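Local coordinates for alpha-1,3-glucanase (Bacillus circulans, PDB 5ZRU), which hydrolyses alpha-1,3-glucan as a GH87-family enzyme, this chain being the metal-binding catalytic unit cut from a longer protein with predicted carbohydrate-binding modules, at residues F533-A541 against T558-F568; I542-F553 against Y567-Q578. All blocks are in the same frame, centred on the assembly; numbering follows the deposited sequence.

Interaction 1: residues F533-A541 against T558-F568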
# COMPACT_ATOMS: atom_id res chain seq x y z
N PHE A 533 -4.56 -20.44 18.26
CA PHE A 533 -5.19 -20.01 19.50
C PHE A 533 -6.14 -21.03 20.11
O PHE A 533 -6.36 -20.98 21.33
CB PHE A 533 -5.98 -18.71 19.27
CG PHE A 533 -5.13 -17.55 18.85
CD1 PHE A 533 -4.13 -17.06 19.69
CD2 PHE A 533 -5.35 -16.94 17.63
CE1 PHE A 533 -3.35 -15.98 19.31
CE2 PHE A 533 -4.56 -15.86 17.24
CZ PHE A 533 -3.57 -15.38 18.08
N SER A 534 -6.69 -21.94 19.32
CA SER A 534 -7.81 -22.74 19.78
C SER A 534 -7.63 -24.17 19.31
O SER A 534 -6.58 -24.56 18.78
CB SER A 534 -9.15 -22.17 19.27
OG SER A 534 -9.15 -20.76 19.32
N SER A 535 -8.67 -24.97 19.53
CA SER A 535 -8.71 -26.30 18.98
C SER A 535 -8.93 -26.22 17.47
O SER A 535 -9.39 -25.20 16.96
CB SER A 535 -9.83 -27.09 19.65
OG SER A 535 -11.02 -26.33 19.66
N PRO A 536 -8.59 -27.29 16.74
CA PRO A 536 -8.74 -27.25 15.28
C PRO A 536 -10.16 -26.92 14.86
O PRO A 536 -11.13 -27.30 15.52
CB PRO A 536 -8.35 -28.66 14.83
CG PRO A 536 -7.52 -29.19 15.94
CD PRO A 536 -8.06 -28.59 17.20
N HIS A 537 -10.29 -26.21 13.74
CA HIS A 537 -11.61 -25.78 13.30
C HIS A 537 -11.55 -25.24 11.88
O HIS A 537 -10.55 -24.64 11.49
CB HIS A 537 -12.18 -24.71 14.22
CG HIS A 537 -11.37 -23.44 14.25
ND1 HIS A 537 -10.28 -23.27 15.06
CD2 HIS A 537 -11.52 -22.27 13.56
CE1 HIS A 537 -9.78 -22.05 14.89
NE2 HIS A 537 -10.51 -21.43 13.99
N PRO A 538 -12.60 -25.45 11.08
CA PRO A 538 -12.70 -24.74 9.80
C PRO A 538 -12.99 -23.27 10.05
O PRO A 538 -13.50 -22.89 11.11
CB PRO A 538 -13.88 -25.41 9.09
CG PRO A 538 -14.27 -26.60 9.96
CD PRO A 538 -13.78 -26.28 11.34
N GLY A 539 -12.65 -22.43 9.07
CA GLY A 539 -12.91 -21.01 9.22
C GLY A 539 -14.40 -20.74 9.42
O GLY A 539 -15.25 -21.36 8.78
N ALA A 540 -14.70 -19.80 10.31
CA ALA A 540 -16.06 -19.46 10.67
C ALA A 540 -16.43 -18.04 10.22
O ALA A 540 -15.58 -17.24 9.83
CB ALA A 540 -16.26 -19.57 12.19
N ALA A 541 -17.73 -17.74 10.33
CA ALA A 541 -18.18 -16.36 10.15
C ALA A 541 -17.67 -15.46 11.28
O ALA A 541 -17.18 -14.36 11.03
CB ALA A 541 -19.70 -16.30 10.07
N THR A 558 -25.12 -14.62 6.17
CA THR A 558 -24.00 -15.52 5.91
C THR A 558 -24.33 -16.44 4.74
O THR A 558 -25.49 -16.64 4.38
CB THR A 558 -23.63 -16.38 7.13
OG1 THR A 558 -24.74 -17.20 7.52
CG2 THR A 558 -23.21 -15.50 8.29
N ASN A 559 -23.26 -17.00 4.17
CA ASN A 559 -23.35 -17.97 3.09
C ASN A 559 -21.99 -18.63 2.93
O ASN A 559 -20.96 -17.97 3.08
CB ASN A 559 -23.76 -17.29 1.77
CG ASN A 559 -23.99 -18.29 0.65
OD1 ASN A 559 -24.82 -19.19 0.78
ND2 ASN A 559 -23.24 -18.14 -0.44
N ASP A 560 -22.00 -19.95 2.67
CA ASP A 560 -20.78 -20.69 2.31
C ASP A 560 -19.74 -20.65 3.43
O ASP A 560 -18.55 -20.42 3.20
CB ASP A 560 -20.20 -20.16 0.99
CG ASP A 560 -19.05 -21.00 0.46
OD1 ASP A 560 -18.96 -22.20 0.79
OD2 ASP A 560 -18.21 -20.44 -0.28
N ILE A 561 -20.20 -20.90 4.66
CA ILE A 561 -19.33 -20.88 5.83
C ILE A 561 -18.77 -22.28 6.06
O ILE A 561 -19.54 -23.24 6.23
CB ILE A 561 -20.09 -20.37 7.07
CG1 ILE A 561 -20.71 -19.01 6.79
CG2 ILE A 561 -19.16 -20.30 8.29
CD1 ILE A 561 -19.70 -17.94 6.31
N ALA A 562 -17.44 -22.42 6.06
CA ALA A 562 -16.84 -23.74 6.28
C ALA A 562 -17.24 -24.32 7.63
O ALA A 562 -17.56 -25.51 7.73
CB ALA A 562 -15.32 -23.66 6.16
N HIS A 563 -17.24 -23.51 8.69
CA HIS A 563 -17.53 -24.03 10.02
C HIS A 563 -19.01 -24.39 10.13
O HIS A 563 -19.86 -23.51 9.97
CB HIS A 563 -17.15 -23.01 11.10
CG HIS A 563 -17.01 -23.60 12.47
ND1 HIS A 563 -18.08 -24.12 13.17
CD2 HIS A 563 -15.93 -23.76 13.26
CE1 HIS A 563 -17.66 -24.57 14.34
NE2 HIS A 563 -16.36 -24.37 14.42
N PRO A 564 -19.36 -25.65 10.42
CA PRO A 564 -20.78 -26.03 10.43
C PRO A 564 -21.63 -25.28 11.45
O PRO A 564 -22.85 -25.19 11.27
CB PRO A 564 -20.74 -27.54 10.76
CG PRO A 564 -19.38 -27.76 11.39
CD PRO A 564 -18.47 -26.78 10.71
N ASN A 565 -21.02 -24.73 12.50
CA ASN A 565 -21.76 -23.98 13.51
C ASN A 565 -21.89 -22.50 13.19
O ASN A 565 -22.53 -21.78 13.96
CB ASN A 565 -21.09 -24.12 14.89
CG ASN A 565 -21.20 -25.53 15.45
OD1 ASN A 565 -20.28 -26.03 16.09
ND2 ASN A 565 -22.34 -26.17 15.21
N LEU A 566 -21.28 -22.02 12.08
CA LEU A 566 -21.28 -20.61 11.68
C LEU A 566 -20.42 -19.76 12.61
O LEU A 566 -19.66 -18.91 12.15
CB LEU A 566 -22.70 -20.03 11.63
CG LEU A 566 -23.53 -20.19 10.35
CD1 LEU A 566 -23.26 -21.50 9.67
CD2 LEU A 566 -25.02 -20.05 10.67
N TYR A 567 -20.56 -19.96 13.91
CA TYR A 567 -19.77 -19.23 14.89
C TYR A 567 -18.92 -20.20 15.69
O TYR A 567 -19.28 -21.36 15.87
CB TYR A 567 -20.63 -18.45 15.88
CG TYR A 567 -21.96 -18.05 15.33
CD1 TYR A 567 -22.06 -17.02 14.41
CD2 TYR A 567 -23.12 -18.69 15.74
CE1 TYR A 567 -23.27 -16.65 13.90
CE2 TYR A 567 -24.34 -18.33 15.24
CZ TYR A 567 -24.42 -17.30 14.32
OH TYR A 567 -25.63 -16.91 13.80
N PHE A 568 -17.79 -19.70 16.17
CA PHE A 568 -16.88 -20.47 17.01
C PHE A 568 -16.44 -19.51 18.11
O PHE A 568 -15.46 -18.78 17.95
CB PHE A 568 -15.71 -21.02 16.21
CG PHE A 568 -14.82 -21.94 16.99
CD1 PHE A 568 -15.30 -22.65 18.08
CD2 PHE A 568 -13.48 -22.07 16.66
CE1 PHE A 568 -14.47 -23.49 18.80
CE2 PHE A 568 -12.65 -22.91 17.38
CZ PHE A 568 -13.14 -23.62 18.45
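H563 N donates to G539 O at 2.9 Å, and A541 N donates to L566 O at 2.9 Å; both bonds are bent at the hydrogen, and they tie loop 533-541 to the chain that turns a corner at D560 and runs on through the H563-L566 turn. Between them sits A540, whose CB packs on H563 CB at 3.7 Å. L566 closes a type I turn that starts at H563, and inside this turn N565 N donates to H563 ND1 in the plane of the ring. That bond steadies the imidazole, whose CD2, the other neighbour of CG, comes to 3.4 Å from P538 O, near the ring plane.

The aromatic part belongs to F568 and H537. The CE2 corner of F568 comes down over one face of the imidazole, reaching ND1 of H537 at 3.3 Å, with the two planes inclined at 56°. With chi1 at 63°, H537 CG lies between its own backbone N and carbonyl carbon, which swings ND1 back to S535 O. The resulting bond, 2.9 Å from H537 ND1 to S535 O and almost straight at 174°, fixes the ring's rotation. S535 OG meets the edge of F568 near CZ.

Apolar contacts finish the interface. P538 CB rests against A562 CB at 3.7 Å, while A541 CB lies 4.1 Å from I561 CD1; I520 of strand 513-523 touches both A541 and I561. The loops leading into strands 542-544 and 567-568 are thus laid side by side, as between successive coils of the right-handed parallel beta-helix of the pectate lyase-like clan.

Interaction 2: residues I542-F553 against Y567-Q578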
# COMPACT_ATOMS: atom_id res chain seq x y z
N ILE A 542 -17.83 -15.91 12.52
CA ILE A 542 -17.39 -15.15 13.69
C ILE A 542 -16.62 -16.09 14.61
O ILE A 542 -17.09 -17.20 14.90
CB ILE A 542 -18.58 -14.52 14.44
CG1 ILE A 542 -19.42 -13.67 13.48
CG2 ILE A 542 -18.09 -13.70 15.63
CD1 ILE A 542 -20.77 -13.22 14.08
N TYR A 543 -15.48 -15.62 15.10
CA TYR A 543 -14.53 -16.41 15.86
C TYR A 543 -14.04 -15.59 17.04
O TYR A 543 -13.63 -14.44 16.86
CB TYR A 543 -13.35 -16.81 14.95
CG TYR A 543 -12.14 -17.43 15.60
CD1 TYR A 543 -12.25 -18.53 16.45
CD2 TYR A 543 -10.86 -16.97 15.29
CE1 TYR A 543 -11.11 -19.12 17.01
CE2 TYR A 543 -9.73 -17.55 15.83
CZ TYR A 543 -9.86 -18.62 16.69
OH TYR A 543 -8.73 -19.20 17.22
N THR A 544 -14.06 -16.16 18.25
CA THR A 544 -13.33 -15.56 19.35
C THR A 544 -12.46 -16.62 20.01
O THR A 544 -12.80 -17.81 20.04
CB THR A 544 -14.25 -14.90 20.41
OG1 THR A 544 -14.69 -15.89 21.36
CG2 THR A 544 -15.48 -14.20 19.76
N TYR A 545 -11.30 -16.18 20.48
CA TYR A 545 -10.42 -16.99 21.31
C TYR A 545 -10.17 -16.28 22.64
O TYR A 545 -9.12 -16.45 23.26
CB TYR A 545 -9.11 -17.32 20.59
CG TYR A 545 -8.33 -16.13 20.09
CD1 TYR A 545 -8.69 -15.47 18.92
CD2 TYR A 545 -7.20 -15.68 20.78
CE1 TYR A 545 -7.98 -14.38 18.46
CE2 TYR A 545 -6.47 -14.59 20.32
CZ TYR A 545 -6.86 -13.94 19.15
OH TYR A 545 -6.16 -12.86 18.68
N THR A 546 -11.13 -15.46 23.05
CA THR A 546 -11.21 -14.93 24.41
C THR A 546 -12.64 -15.08 24.90
O THR A 546 -13.59 -15.03 24.11
CB THR A 546 -10.79 -13.45 24.50
OG1 THR A 546 -10.85 -13.01 25.87
CG2 THR A 546 -11.70 -12.55 23.68
N GLY A 547 -12.78 -15.28 26.20
CA GLY A 547 -14.08 -15.25 26.84
C GLY A 547 -14.43 -13.91 27.44
O GLY A 547 -15.50 -13.76 28.04
N ASN A 548 -13.55 -12.92 27.29
CA ASN A 548 -13.75 -11.58 27.83
C ASN A 548 -14.13 -10.64 26.70
O ASN A 548 -13.25 -10.15 25.97
CB ASN A 548 -12.49 -11.10 28.54
CG ASN A 548 -12.65 -9.70 29.11
OD1 ASN A 548 -13.76 -9.26 29.41
ND2 ASN A 548 -11.53 -8.99 29.25
N GLY A 549 -15.42 -10.37 26.54
CA GLY A 549 -15.82 -9.41 25.54
C GLY A 549 -17.26 -9.57 25.14
O GLY A 549 -17.93 -10.55 25.48
N SER A 550 -17.74 -8.57 24.41
CA SER A 550 -19.09 -8.56 23.86
C SER A 550 -19.03 -7.99 22.45
O SER A 550 -18.14 -7.20 22.12
CB SER A 550 -20.05 -7.70 24.70
OG SER A 550 -19.95 -8.03 26.08
N ALA A 551 -20.00 -8.38 21.63
CA ALA A 551 -20.19 -7.80 20.31
C ALA A 551 -21.64 -8.00 19.89
O ALA A 551 -22.23 -9.04 20.18
CB ALA A 551 -19.25 -8.43 19.27
N THR A 552 -22.20 -7.00 19.21
CA THR A 552 -23.59 -7.04 18.78
C THR A 552 -23.65 -6.93 17.27
O THR A 552 -23.05 -6.03 16.68
CB THR A 552 -24.40 -5.89 19.41
OG1 THR A 552 -24.37 -6.03 20.84
CG2 THR A 552 -25.84 -5.92 18.93
N PHE A 553 -24.36 -7.87 16.64
CA PHE A 553 -24.60 -7.87 15.21
C PHE A 553 -26.07 -7.60 14.96
O PHE A 553 -26.94 -8.23 15.58
CB PHE A 553 -24.21 -9.22 14.59
CG PHE A 553 -22.72 -9.43 14.46
CD1 PHE A 553 -21.94 -9.66 15.58
CD2 PHE A 553 -22.12 -9.40 13.21
CE1 PHE A 553 -20.56 -9.85 15.46
CE2 PHE A 553 -20.74 -9.60 13.08
CZ PHE A 553 -19.97 -9.83 14.21
N TYR A 567 -20.56 -19.96 13.91
CA TYR A 567 -19.77 -19.23 14.89
C TYR A 567 -18.92 -20.20 15.69
O TYR A 567 -19.28 -21.36 15.87
CB TYR A 567 -20.63 -18.45 15.88
CG TYR A 567 -21.96 -18.05 15.33
CD1 TYR A 567 -22.06 -17.02 14.41
CD2 TYR A 567 -23.12 -18.69 15.74
CE1 TYR A 567 -23.27 -16.65 13.90
CE2 TYR A 567 -24.34 -18.33 15.24
CZ TYR A 567 -24.42 -17.30 14.32
OH TYR A 567 -25.63 -16.91 13.80
N PHE A 568 -17.79 -19.70 16.17
CA PHE A 568 -16.88 -20.47 17.01
C PHE A 568 -16.44 -19.51 18.11
O PHE A 568 -15.46 -18.78 17.95
CB PHE A 568 -15.71 -21.02 16.21
CG PHE A 568 -14.82 -21.94 16.99
CD1 PHE A 568 -15.30 -22.65 18.08
CD2 PHE A 568 -13.48 -22.07 16.66
CE1 PHE A 568 -14.47 -23.49 18.80
CE2 PHE A 568 -12.65 -22.91 17.38
CZ PHE A 568 -13.14 -23.62 18.45
N ILE A 569 -17.18 -19.51 19.21
CA ILE A 569 -17.08 -18.50 20.26
C ILE A 569 -16.57 -19.16 21.53
O ILE A 569 -17.13 -20.17 21.97
CB ILE A 569 -18.44 -17.82 20.51
CG1 ILE A 569 -19.08 -17.36 19.20
CG2 ILE A 569 -18.29 -16.68 21.50
CD1 ILE A 569 -18.23 -16.39 18.41
N GLN A 570 -15.54 -18.58 22.12
CA GLN A 570 -15.04 -19.11 23.38
C GLN A 570 -16.02 -18.80 24.50
O GLN A 570 -16.62 -17.72 24.55
CB GLN A 570 -13.67 -18.52 23.70
CG GLN A 570 -13.05 -19.04 24.98
CD GLN A 570 -11.59 -18.67 25.10
OE1 GLN A 570 -10.83 -18.76 24.13
NE2 GLN A 570 -11.18 -18.24 26.28
N ASN A 571 -16.21 -19.77 25.40
CA ASN A 571 -17.20 -19.60 26.46
C ASN A 571 -16.90 -18.35 27.28
O ASN A 571 -15.76 -18.10 27.68
CB ASN A 571 -17.20 -20.84 27.36
CG ASN A 571 -18.41 -20.88 28.29
OD1 ASN A 571 -19.28 -20.01 28.25
ND2 ASN A 571 -18.47 -21.92 29.13
N GLY A 572 -17.95 -17.56 27.54
CA GLY A 572 -17.84 -16.31 28.27
C GLY A 572 -18.05 -15.08 27.40
O GLY A 572 -18.51 -14.05 27.91
N PHE A 573 -17.71 -15.17 26.11
CA PHE A 573 -17.89 -14.04 25.21
C PHE A 573 -19.37 -13.86 24.90
O PHE A 573 -20.06 -14.81 24.54
CB PHE A 573 -17.10 -14.28 23.92
CG PHE A 573 -17.00 -13.07 23.04
CD1 PHE A 573 -18.02 -12.75 22.15
CD2 PHE A 573 -15.87 -12.25 23.08
CE1 PHE A 573 -17.94 -11.63 21.34
CE2 PHE A 573 -15.78 -11.13 22.27
CZ PHE A 573 -16.81 -10.82 21.40
N ASN A 574 -19.85 -12.62 25.04
CA ASN A 574 -21.27 -12.28 24.89
C ASN A 574 -21.53 -11.81 23.46
O ASN A 574 -21.33 -10.63 23.14
CB ASN A 574 -21.67 -11.21 25.90
CG ASN A 574 -21.28 -11.56 27.32
OD1 ASN A 574 -20.33 -10.99 27.87
ND2 ASN A 574 -22.00 -12.50 27.92
N LEU A 575 -21.99 -12.71 22.61
CA LEU A 575 -22.28 -12.40 21.21
C LEU A 575 -23.78 -12.31 21.02
O LEU A 575 -24.50 -13.27 21.32
CB LEU A 575 -21.68 -13.46 20.28
CG LEU A 575 -21.92 -13.33 18.77
CD1 LEU A 575 -21.19 -12.12 18.18
CD2 LEU A 575 -21.54 -14.62 18.04
N THR A 576 -24.25 -11.17 20.54
CA THR A 576 -25.66 -10.95 20.21
C THR A 576 -25.79 -10.87 18.70
O THR A 576 -25.04 -10.13 18.06
CB THR A 576 -26.18 -9.66 20.85
OG1 THR A 576 -26.08 -9.75 22.28
CG2 THR A 576 -27.63 -9.42 20.44
N ILE A 577 -26.72 -11.63 18.13
CA ILE A 577 -26.99 -11.59 16.69
C ILE A 577 -28.49 -11.44 16.51
O ILE A 577 -29.25 -12.37 16.79
CB ILE A 577 -26.48 -12.84 15.96
CG1 ILE A 577 -24.98 -12.99 16.24
CG2 ILE A 577 -26.74 -12.72 14.47
CD1 ILE A 577 -24.44 -14.27 15.77
N GLN A 578 -28.91 -10.27 16.04
CA GLN A 578 -30.33 -9.91 15.98
C GLN A 578 -30.65 -9.16 14.69
O GLN A 578 -29.79 -8.96 13.82
CB GLN A 578 -30.71 -9.07 17.22
CG GLN A 578 -29.80 -7.87 17.43
CD GLN A 578 -30.03 -7.14 18.74
OE1 GLN A 578 -30.70 -7.64 19.65
NE2 GLN A 578 -29.48 -5.94 18.83
OXT GLN A 578 -31.80 -8.74 14.47
O HOH W 1 -17.46 -11.49 28.49
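T544 OG1 is gripped from two directions: it accepts from Q570 N at 2.9 Å and donates its own proton to T546 O, 3.1 Å from OG1. Chi1 of 85° sends this hydroxyl between the backbone N and carbonyl carbon and leaves CG2 over the centre of one face of the F573 ring. The CH-pi contact is nearly ideal, T544 CG2 standing 3.6 Å from the F573 ring centroid and only 5° off its normal. On the other face of that ring lies the peptide of G549, with S550 N beside its carbonyl; having no side chain, G549 lets the phenyl settle this close.

Parallel ladders run on both sides of this corner, 542-544 with 567-568 and 550-553 with 574-577, their registers differing by one residue. N574 N to G549 O, 2.9 Å, opens the second ladder, and F553 N to T576 O, 2.8 Å, belongs to it. A water accepts a hydrogen bond from G549 N, 3.0 Å from N to the water oxygen.

Inside, I542 CD1 lies over one face of F553 and meets I577 CD1 tip to tip at 4.2 Å, while L575 CD1 presses on F553 CE1 at 3.6 Å. F553 also stacks on F515 of strand 513-523, in the preceding coil. Backbone bonds therefore set the spacing of the coils, while the hydroxyl of T544 and the water satisfy peptide groups where the ladders break, and the I542, F553, L575 and I577 cluster meets through apolar contacts.

Overall arrangement
Interactions 1 and 2 join the same last coils of the beta-helix at different corners, and they share Y567 and F568. Their centres are about 13 Å apart, and their segments alternate along the chain. They meet directly where S534 OG of interaction 1 lies 2.7 Å from Y543 OH of interaction 2, a probable hydrogen bond, and where the F533 and Y545 rings stack, with F533 CG 3.4 Å from Y545 CD2. The centres lie about 29 and 31 Å from the centre of the chain, at its C-terminal end. Neither supplies a zinc or calcium ligand; the side chains of T558 and I577 each come within about 11 Å of a bound calcium.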